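Local coordinates for protein single-stranded DNA specific exonuclease RecJ (Thermus thermophilus, PDB 2ZXR) that degrades single-stranded DNA exonucleolytically in the 5' to 3' direction, using divalent metal ions and with no detectable activity on single-stranded RNA, at residues 309-321 with 336-350. Residues are numbered along the deposited sequence; the frame is centred on the assembly and turned at random.
Sequences RRQTLEEAMLRKL and DPEGHPGVMGIVASR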
ATOM      1  N   ARG A 309     -10.126  -9.486  23.995  1.00 24.17           N
ATOM      2  CA  ARG A 309      -9.208  -9.328  25.118  1.00 24.47           C
ATOM      3  C   ARG A 309      -7.965  -8.569  24.625  1.00 24.14           C
ATOM      4  O   ARG A 309      -7.542  -7.597  25.233  1.00 23.68           O
ATOM      5  CB  ARG A 309      -8.833 -10.703  25.679  1.00 26.51           C
ATOM      6  CG  ARG A 309      -7.799 -10.713  26.819  1.00 29.93           C
ATOM      7  CD  ARG A 309      -8.230  -9.852  28.024  1.00 33.84           C
ATOM      8  NE  ARG A 309      -7.305 -10.012  29.149  1.00 36.62           N
ATOM      9  CZ  ARG A 309      -7.260  -9.215  30.215  1.00 38.53           C
ATOM     10  NH1 ARG A 309      -8.092  -8.183  30.318  1.00 40.42           N
ATOM     11  NH2 ARG A 309      -6.377  -9.443  31.182  1.00 39.09           N
ATOM     12  N   ARG A 310      -7.401  -9.005  23.506  1.00 23.07           N
ATOM     13  CA  ARG A 310      -6.235  -8.348  22.930  1.00 22.93           C
ATOM     14  C   ARG A 310      -6.565  -6.862  22.716  1.00 23.58           C
ATOM     15  O   ARG A 310      -5.763  -5.983  23.047  1.00 22.09           O
ATOM     16  CB  ARG A 310      -5.862  -9.018  21.595  1.00 23.33           C
ATOM     17  CG  ARG A 310      -4.591  -8.479  20.892  1.00 24.98           C
ATOM     18  CD  ARG A 310      -4.922  -7.316  19.931  1.00 28.58           C
ATOM     19  NE  ARG A 310      -5.886  -7.687  18.881  1.00 28.45           N
ATOM     20  CZ  ARG A 310      -6.319  -6.855  17.932  1.00 28.63           C
ATOM     21  NH1 ARG A 310      -5.876  -5.605  17.885  1.00 30.30           N
ATOM     22  NH2 ARG A 310      -7.215  -7.253  17.037  1.00 26.25           N
ATOM     23  N   GLN A 311      -7.761  -6.591  22.185  1.00 23.26           N
ATOM     24  CA  GLN A 311      -8.172  -5.221  21.917  1.00 23.45           C
ATOM     25  C   GLN A 311      -8.247  -4.391  23.176  1.00 23.29           C
ATOM     26  O   GLN A 311      -7.804  -3.252  23.185  1.00 22.24           O
ATOM     27  CB  GLN A 311      -9.528  -5.197  21.213  1.00 24.45           C
ATOM     28  CG  GLN A 311      -9.412  -5.487  19.730  1.00 27.61           C
ATOM     29  CD  GLN A 311     -10.743  -5.862  19.092  1.00 29.14           C
ATOM     30  OE1 GLN A 311     -10.926  -5.704  17.886  1.00 30.76           O
ATOM     31  NE2 GLN A 311     -11.668  -6.372  19.900  1.00 29.71           N
ATOM     32  N   THR A 312      -8.804  -4.976  24.232  1.00 23.38           N
ATOM     33  CA  THR A 312      -8.954  -4.305  25.505  1.00 24.23           C
ATOM     34  C   THR A 312      -7.606  -3.954  26.102  1.00 24.80           C
ATOM     35  O   THR A 312      -7.380  -2.812  26.477  1.00 26.28           O
ATOM     36  CB  THR A 312      -9.740  -5.174  26.498  1.00 25.24           C
ATOM     37  OG1 THR A 312     -11.002  -5.521  25.910  1.00 23.44           O
ATOM     38  CG2 THR A 312      -9.979  -4.405  27.813  1.00 23.31           C
ATOM     39  N   LEU A 313      -6.709  -4.929  26.188  1.00 25.05           N
ATOM     40  CA  LEU A 313      -5.366  -4.685  26.724  1.00 25.00           C
ATOM     41  C   LEU A 313      -4.622  -3.636  25.889  1.00 24.77           C
ATOM     42  O   LEU A 313      -3.997  -2.716  26.437  1.00 25.09           O
ATOM     43  CB  LEU A 313      -4.548  -5.976  26.736  1.00 24.42           C
ATOM     44  CG  LEU A 313      -5.019  -7.063  27.697  1.00 25.94           C
ATOM     45  CD1 LEU A 313      -4.328  -8.408  27.370  1.00 26.88           C
ATOM     46  CD2 LEU A 313      -4.690  -6.627  29.145  1.00 25.01           C
ATOM     47  N   GLU A 314      -4.690  -3.783  24.565  1.00 23.89           N
ATOM     48  CA  GLU A 314      -4.014  -2.871  23.658  1.00 24.07           C
ATOM     49  C   GLU A 314      -4.497  -1.436  23.860  1.00 24.95           C
ATOM     50  O   GLU A 314      -3.700  -0.500  23.925  1.00 23.79           O
ATOM     51  CB  GLU A 314      -4.282  -3.291  22.231  1.00 25.00           C
ATOM     52  CG  GLU A 314      -3.756  -2.344  21.193  1.00 25.28           C
ATOM     53  CD  GLU A 314      -4.202  -2.719  19.790  1.00 27.95           C
ATOM     54  OE1 GLU A 314      -4.204  -3.939  19.463  1.00 27.66           O
ATOM     55  OE2 GLU A 314      -4.539  -1.787  19.013  1.00 28.07           O
ATOM     56  N   GLU A 315      -5.810  -1.273  23.951  1.00 25.04           N
ATOM     57  CA  GLU A 315      -6.371   0.043  24.142  1.00 26.62           C
ATOM     58  C   GLU A 315      -5.939   0.613  25.507  1.00 26.16           C
ATOM     59  O   GLU A 315      -5.576   1.774  25.585  1.00 25.48           O
ATOM     60  CB  GLU A 315      -7.892   0.008  24.011  1.00 29.15           C
ATOM     61  CG  GLU A 315      -8.433   1.334  23.497  1.00 35.19           C
ATOM     62  CD  GLU A 315      -7.970   1.653  22.051  1.00 36.92           C
ATOM     63  OE1 GLU A 315      -7.880   2.851  21.724  1.00 39.51           O
ATOM     64  OE2 GLU A 315      -7.709   0.723  21.242  1.00 38.30           O
ATOM     65  N   ALA A 316      -5.949  -0.189  26.569  1.00 24.74           N
ATOM     66  CA  ALA A 316      -5.497   0.319  27.860  1.00 26.35           C
ATOM     67  C   ALA A 316      -3.993   0.679  27.821  1.00 26.95           C
ATOM     68  O   ALA A 316      -3.585   1.678  28.401  1.00 27.35           O
ATOM     69  CB  ALA A 316      -5.766  -0.705  28.990  1.00 24.82           C
ATOM     70  N   MET A 317      -3.169  -0.108  27.129  1.00 27.01           N
ATOM     71  CA  MET A 317      -1.750   0.223  27.079  1.00 27.50           C
ATOM     72  C   MET A 317      -1.491   1.515  26.312  1.00 27.67           C
ATOM     73  O   MET A 317      -0.734   2.389  26.766  1.00 27.02           O
ATOM     74  CB  MET A 317      -0.936  -0.905  26.442  1.00 28.10           C
ATOM     75  CG  MET A 317       0.555  -0.633  26.474  1.00 27.67           C
ATOM     76  SD  MET A 317       1.524  -1.967  25.765  1.00 29.00           S
ATOM     77  CE  MET A 317       1.409  -3.183  27.100  1.00 28.10           C
ATOM     78  N   LEU A 318      -2.110   1.626  25.141  1.00 28.12           N
ATOM     79  CA  LEU A 318      -1.964   2.809  24.303  1.00 29.73           C
ATOM     80  C   LEU A 318      -2.508   4.034  25.068  1.00 31.23           C
ATOM     81  O   LEU A 318      -1.902   5.100  25.062  1.00 31.05           O
ATOM     82  CB  LEU A 318      -2.714   2.596  22.990  1.00 30.06           C
ATOM     83  CG  LEU A 318      -2.646   3.563  21.803  1.00 31.72           C
ATOM     84  CD1 LEU A 318      -3.678   4.635  22.019  1.00 33.77           C
ATOM     85  CD2 LEU A 318      -1.254   4.166  21.626  1.00 31.32           C
ATOM     86  N   ARG A 319      -3.634   3.876  25.753  1.00 32.33           N
ATOM     87  CA  ARG A 319      -4.185   4.993  26.499  1.00 34.02           C
ATOM     88  C   ARG A 319      -3.159   5.476  27.527  1.00 34.63           C
ATOM     89  O   ARG A 319      -2.953   6.675  27.689  1.00 34.72           O
ATOM     90  CB  ARG A 319      -5.481   4.588  27.191  1.00 34.65           C
ATOM     91  CG  ARG A 319      -6.132   5.738  27.920  1.00 37.60           C
ATOM     92  CD  ARG A 319      -7.480   5.362  28.536  1.00 38.36           C
ATOM     93  NE  ARG A 319      -8.066   6.517  29.224  1.00 40.71           N
ATOM     94  CZ  ARG A 319      -8.718   7.517  28.630  1.00 40.16           C
ATOM     95  NH1 ARG A 319      -8.899   7.533  27.312  1.00 39.76           N
ATOM     96  NH2 ARG A 319      -9.187   8.510  29.368  1.00 39.78           N
ATOM     97  N   LYS A 320      -2.498   4.547  28.210  1.00 34.86           N
ATOM     98  CA  LYS A 320      -1.483   4.929  29.194  1.00 35.25           C
ATOM     99  C   LYS A 320      -0.174   5.443  28.596  1.00 34.68           C
ATOM    100  O   LYS A 320       0.464   6.347  29.143  1.00 34.66           O
ATOM    101  CB  LYS A 320      -1.115   3.753  30.082  1.00 36.54           C
ATOM    102  CG  LYS A 320       0.061   4.077  31.007  1.00 39.06           C
ATOM    103  CD  LYS A 320       0.575   2.840  31.694  1.00 41.30           C
ATOM    104  CE  LYS A 320      -0.534   2.118  32.428  1.00 41.74           C
ATOM    105  NZ  LYS A 320      -0.018   0.830  32.984  1.00 44.31           N
ATOM    106  N   LEU A 321       0.238   4.854  27.485  1.00 33.57           N
ATOM    107  CA  LEU A 321       1.512   5.223  26.878  1.00 32.69           C
ATOM    108  C   LEU A 321       1.527   6.387  25.900  1.00 32.38           C
ATOM    109  O   LEU A 321       2.421   7.210  25.951  1.00 31.07           O
ATOM    110  CB  LEU A 321       2.138   3.983  26.217  1.00 32.31           C
ATOM    111  CG  LEU A 321       3.115   3.122  27.035  1.00 34.18           C
ATOM    112  CD1 LEU A 321       2.803   3.156  28.535  1.00 32.90           C
ATOM    113  CD2 LEU A 321       3.083   1.694  26.495  1.00 33.44           C
ATOM    114  N   ASP A 336       6.711   0.024  30.604  1.00 27.27           N
ATOM    115  CA  ASP A 336       5.430  -0.270  31.220  1.00 28.72           C
ATOM    116  C   ASP A 336       5.640  -1.620  31.896  1.00 29.19           C
ATOM    117  O   ASP A 336       5.320  -2.679  31.340  1.00 28.58           O
ATOM    118  CB  ASP A 336       4.318  -0.322  30.169  1.00 30.10           C
ATOM    119  CG  ASP A 336       2.964  -0.590  30.778  1.00 30.75           C
ATOM    120  OD1 ASP A 336       2.847  -0.518  32.019  1.00 31.38           O
ATOM    121  OD2 ASP A 336       2.019  -0.877  30.023  1.00 32.00           O
ATOM    122  N   PRO A 337       6.195  -1.586  33.120  1.00 29.64           N
ATOM    123  CA  PRO A 337       6.517  -2.737  33.962  1.00 30.67           C
ATOM    124  C   PRO A 337       5.597  -3.941  33.876  1.00 31.25           C
ATOM    125  O   PRO A 337       6.063  -5.057  33.685  1.00 31.59           O
ATOM    126  CB  PRO A 337       6.544  -2.141  35.365  1.00 31.00           C
ATOM    127  CG  PRO A 337       7.051  -0.748  35.112  1.00 30.95           C
ATOM    128  CD  PRO A 337       6.191  -0.355  33.936  1.00 29.63           C
ATOM    129  N   GLU A 338       4.295  -3.715  34.024  1.00 31.52           N
ATOM    130  CA  GLU A 338       3.349  -4.817  33.998  1.00 32.11           C
ATOM    131  C   GLU A 338       2.589  -4.979  32.685  1.00 31.28           C
ATOM    132  O   GLU A 338       1.592  -5.697  32.641  1.00 30.68           O
ATOM    133  CB  GLU A 338       2.350  -4.664  35.141  1.00 34.70           C
ATOM    134  CG  GLU A 338       2.952  -4.828  36.533  1.00 39.30           C
ATOM    135  CD  GLU A 338       3.696  -6.142  36.711  1.00 41.66           C
ATOM    136  OE1 GLU A 338       3.083  -7.225  36.518  1.00 42.50           O
ATOM    137  OE2 GLU A 338       4.905  -6.087  37.049  1.00 43.16           O
ATOM    138  N   GLY A 339       3.052  -4.315  31.628  1.00 30.07           N
ATOM    139  CA  GLY A 339       2.385  -4.421  30.342  1.00 29.68           C
ATOM    140  C   GLY A 339       2.432  -5.846  29.820  1.00 29.30           C
ATOM    141  O   GLY A 339       3.330  -6.606  30.181  1.00 28.75           O
ATOM    142  N   HIS A 340       1.461  -6.222  28.992  1.00 28.54           N
ATOM    143  CA  HIS A 340       1.420  -7.566  28.422  1.00 29.02           C
ATOM    144  C   HIS A 340       2.303  -7.588  27.151  1.00 28.63           C
ATOM    145  O   HIS A 340       2.075  -6.846  26.214  1.00 28.25           O
ATOM    146  CB  HIS A 340      -0.043  -7.941  28.102  1.00 30.57           C
ATOM    147  CG  HIS A 340      -0.245  -9.392  27.775  1.00 32.85           C
ATOM    148  ND1 HIS A 340      -1.314 -10.123  28.257  1.00 33.81           N
ATOM    149  CD2 HIS A 340       0.502 -10.257  27.044  1.00 33.08           C
ATOM    150  CE1 HIS A 340      -1.215 -11.375  27.844  1.00 33.19           C
ATOM    151  NE2 HIS A 340      -0.121 -11.485  27.108  1.00 34.87           N
ATOM    152  N   PRO A 341       3.348  -8.429  27.125  1.00 29.59           N
ATOM    153  CA  PRO A 341       4.224  -8.481  25.941  1.00 30.18           C
ATOM    154  C   PRO A 341       3.510  -8.851  24.650  1.00 29.61           C
ATOM    155  O   PRO A 341       3.980  -8.526  23.562  1.00 30.41           O
ATOM    156  CB  PRO A 341       5.295  -9.497  26.355  1.00 30.52           C
ATOM    157  CG  PRO A 341       5.399  -9.232  27.856  1.00 30.12           C
ATOM    158  CD  PRO A 341       3.926  -9.225  28.221  1.00 30.35           C
ATOM    159  N   GLY A 342       2.356  -9.488  24.789  1.00 29.04           N
ATOM    160  CA  GLY A 342       1.571  -9.887  23.641  1.00 28.53           C
ATOM    161  C   GLY A 342       0.872  -8.748  22.911  1.00 29.26           C
ATOM    162  O   GLY A 342       0.441  -8.913  21.751  1.00 28.70           O
ATOM    163  N   VAL A 343       0.747  -7.587  23.547  1.00 27.81           N
ATOM    164  CA  VAL A 343       0.085  -6.494  22.862  1.00 27.83           C
ATOM    165  C   VAL A 343       0.959  -5.300  22.545  1.00 28.17           C
ATOM    166  O   VAL A 343       0.530  -4.431  21.770  1.00 28.50           O
ATOM    167  CB  VAL A 343      -1.171  -5.983  23.643  1.00 28.80           C
ATOM    168  CG1 VAL A 343      -1.945  -7.170  24.204  1.00 28.61           C
ATOM    169  CG2 VAL A 343      -0.778  -4.997  24.729  1.00 27.92           C
ATOM    170  N   MET A 344       2.177  -5.251  23.095  1.00 27.06           N
ATOM    171  CA  MET A 344       3.037  -4.086  22.863  1.00 27.93           C
ATOM    172  C   MET A 344       3.455  -3.847  21.412  1.00 26.22           C
ATOM    173  O   MET A 344       3.649  -2.713  21.011  1.00 24.85           O
ATOM    174  CB  MET A 344       4.283  -4.101  23.799  1.00 29.56           C
ATOM    175  CG  MET A 344       5.180  -5.342  23.730  1.00 33.41           C
ATOM    176  SD  MET A 344       6.610  -5.442  24.964  1.00 37.20           S
ATOM    177  CE  MET A 344       6.698  -3.808  25.600  1.00 33.67           C
ATOM    178  N   GLY A 345       3.565  -4.907  20.618  1.00 26.04           N
ATOM    179  CA  GLY A 345       3.965  -4.723  19.233  1.00 24.95           C
ATOM    180  C   GLY A 345       3.005  -3.800  18.489  1.00 24.47           C
ATOM    181  O   GLY A 345       3.440  -2.844  17.820  1.00 24.04           O
ATOM    182  N   ILE A 346       1.708  -4.086  18.584  1.00 23.18           N
ATOM    183  CA  ILE A 346       0.718  -3.238  17.914  1.00 24.27           C
ATOM    184  C   ILE A 346       0.638  -1.834  18.561  1.00 23.66           C
ATOM    185  O   ILE A 346       0.465  -0.845  17.866  1.00 24.30           O
ATOM    186  CB  ILE A 346      -0.697  -3.894  17.889  1.00 23.98           C
ATOM    187  CG1 ILE A 346      -0.685  -5.104  16.926  1.00 24.83           C
ATOM    188  CG2 ILE A 346      -1.756  -2.844  17.395  1.00 24.69           C
ATOM    189  CD1 ILE A 346      -1.984  -5.885  16.882  1.00 26.12           C
ATOM    190  N   VAL A 347       0.768  -1.748  19.883  1.00 23.30           N
ATOM    191  CA  VAL A 347       0.739  -0.446  20.547  1.00 22.05           C
ATOM    192  C   VAL A 347       1.923   0.389  20.033  1.00 21.82           C
ATOM    193  O   VAL A 347       1.797   1.577  19.797  1.00 21.97           O
ATOM    194  CB  VAL A 347       0.827  -0.603  22.081  1.00 21.35           C
ATOM    195  CG1 VAL A 347       0.923   0.765  22.745  1.00 21.09           C
ATOM    196  CG2 VAL A 347      -0.388  -1.341  22.582  1.00 19.68           C
ATOM    197  N   ALA A 348       3.073  -0.244  19.834  1.00 21.90           N
ATOM    198  CA  ALA A 348       4.238   0.474  19.320  1.00 22.00           C
ATOM    199  C   ALA A 348       3.969   0.998  17.899  1.00 22.84           C
ATOM    200  O   ALA A 348       4.306   2.139  17.586  1.00 22.87           O
ATOM    201  CB  ALA A 348       5.457  -0.439  19.314  1.00 21.66           C
ATOM    202  N   SER A 349       3.379   0.168  17.029  1.00 22.68           N
ATOM    203  CA  SER A 349       3.100   0.612  15.660  1.00 23.07           C
ATOM    204  C   SER A 349       2.091   1.755  15.694  1.00 23.68           C
ATOM    205  O   SER A 349       2.201   2.737  14.947  1.00 23.46           O
ATOM    206  CB  SER A 349       2.534  -0.535  14.816  1.00 23.89           C
ATOM    207  OG  SER A 349       3.519  -1.532  14.591  1.00 26.49           O
ATOM    208  N   ARG A 350       1.098   1.630  16.564  1.00 23.14           N
ATOM    209  CA  ARG A 350       0.112   2.689  16.655  1.00 24.42           C
ATOM    210  C   ARG A 350       0.755   3.988  17.141  1.00 24.20           C
ATOM    211  O   ARG A 350       0.386   5.069  16.696  1.00 25.01           O
ATOM    212  CB  ARG A 350      -1.049   2.251  17.547  1.00 24.60           C
ATOM    213  CG  ARG A 350      -1.921   1.179  16.871  1.00 25.28           C
ATOM    214  CD  ARG A 350      -3.106   0.796  17.742  1.00 26.91           C
ATOM    215  NE  ARG A 350      -4.093   1.868  17.818  1.00 27.35           N
ATOM    216  CZ  ARG A 350      -5.206   1.814  18.543  1.00 27.28           C
ATOM    217  NH1 ARG A 350      -5.478   0.733  19.271  1.00 28.04           N
ATOM    218  NH2 ARG A 350      -6.061   2.830  18.514  1.00 25.12           N
TER
HETATM  219  O   HOH W   1      -1.805  -5.539  20.481  1.00 32.69           O
HETATM  220  O   HOH W   2      -0.101  -1.858  32.710  1.00 49.51           O
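E314 and V343 interlock where helix 309-321 packs on helix 341-350, whose axes approach to 9.0 Å at a crossing angle of -58°, and they show how knobs-into-holes packing can include a charged residue. V343 sits among R310, L313, E314 and M317; E314 fills the reciprocal hole between V343, I346, V347 and R350. Among the apolar groups, M317 buries the most surface: its CG lies anti to the backbone N (chi1 -176°) and the chain bends only at its last torsion, laying SD against V347 CG2 at 3.8 Å and CE over the turn, 3.6 Å from G339 CA. L318 CB borders V347 CG1, while L313 CB packs on V343 CG1.

A salt-bridge network of R310, E314, E315 and R350 lines one flank of the interface. R350 NH1 donates to E314 OE2 on its anti side (2.7 Å) and, more straightly (167°), to E315 OE2 on its syn side (3.0 Å). The other E314 oxygen, OE1, takes R310 NH1 at 2.8 Å and a water that also donates to V343 O, so three partners hold this buried carboxylate, two of them arginines; R310 NH2 additionally bonds N307. On the other flank K320 NZ makes a weak salt bridge to D336 OD1 (3.3 Å), and a water accepts from K320 NZ and donates weakly to D336 OD1.

The arrangement joins the end of the long helix 293-321 to the DHHA1 domain's beta-alpha-beta crossover, in which helix 341-355 connects parallel strands 332-335 and 359-363.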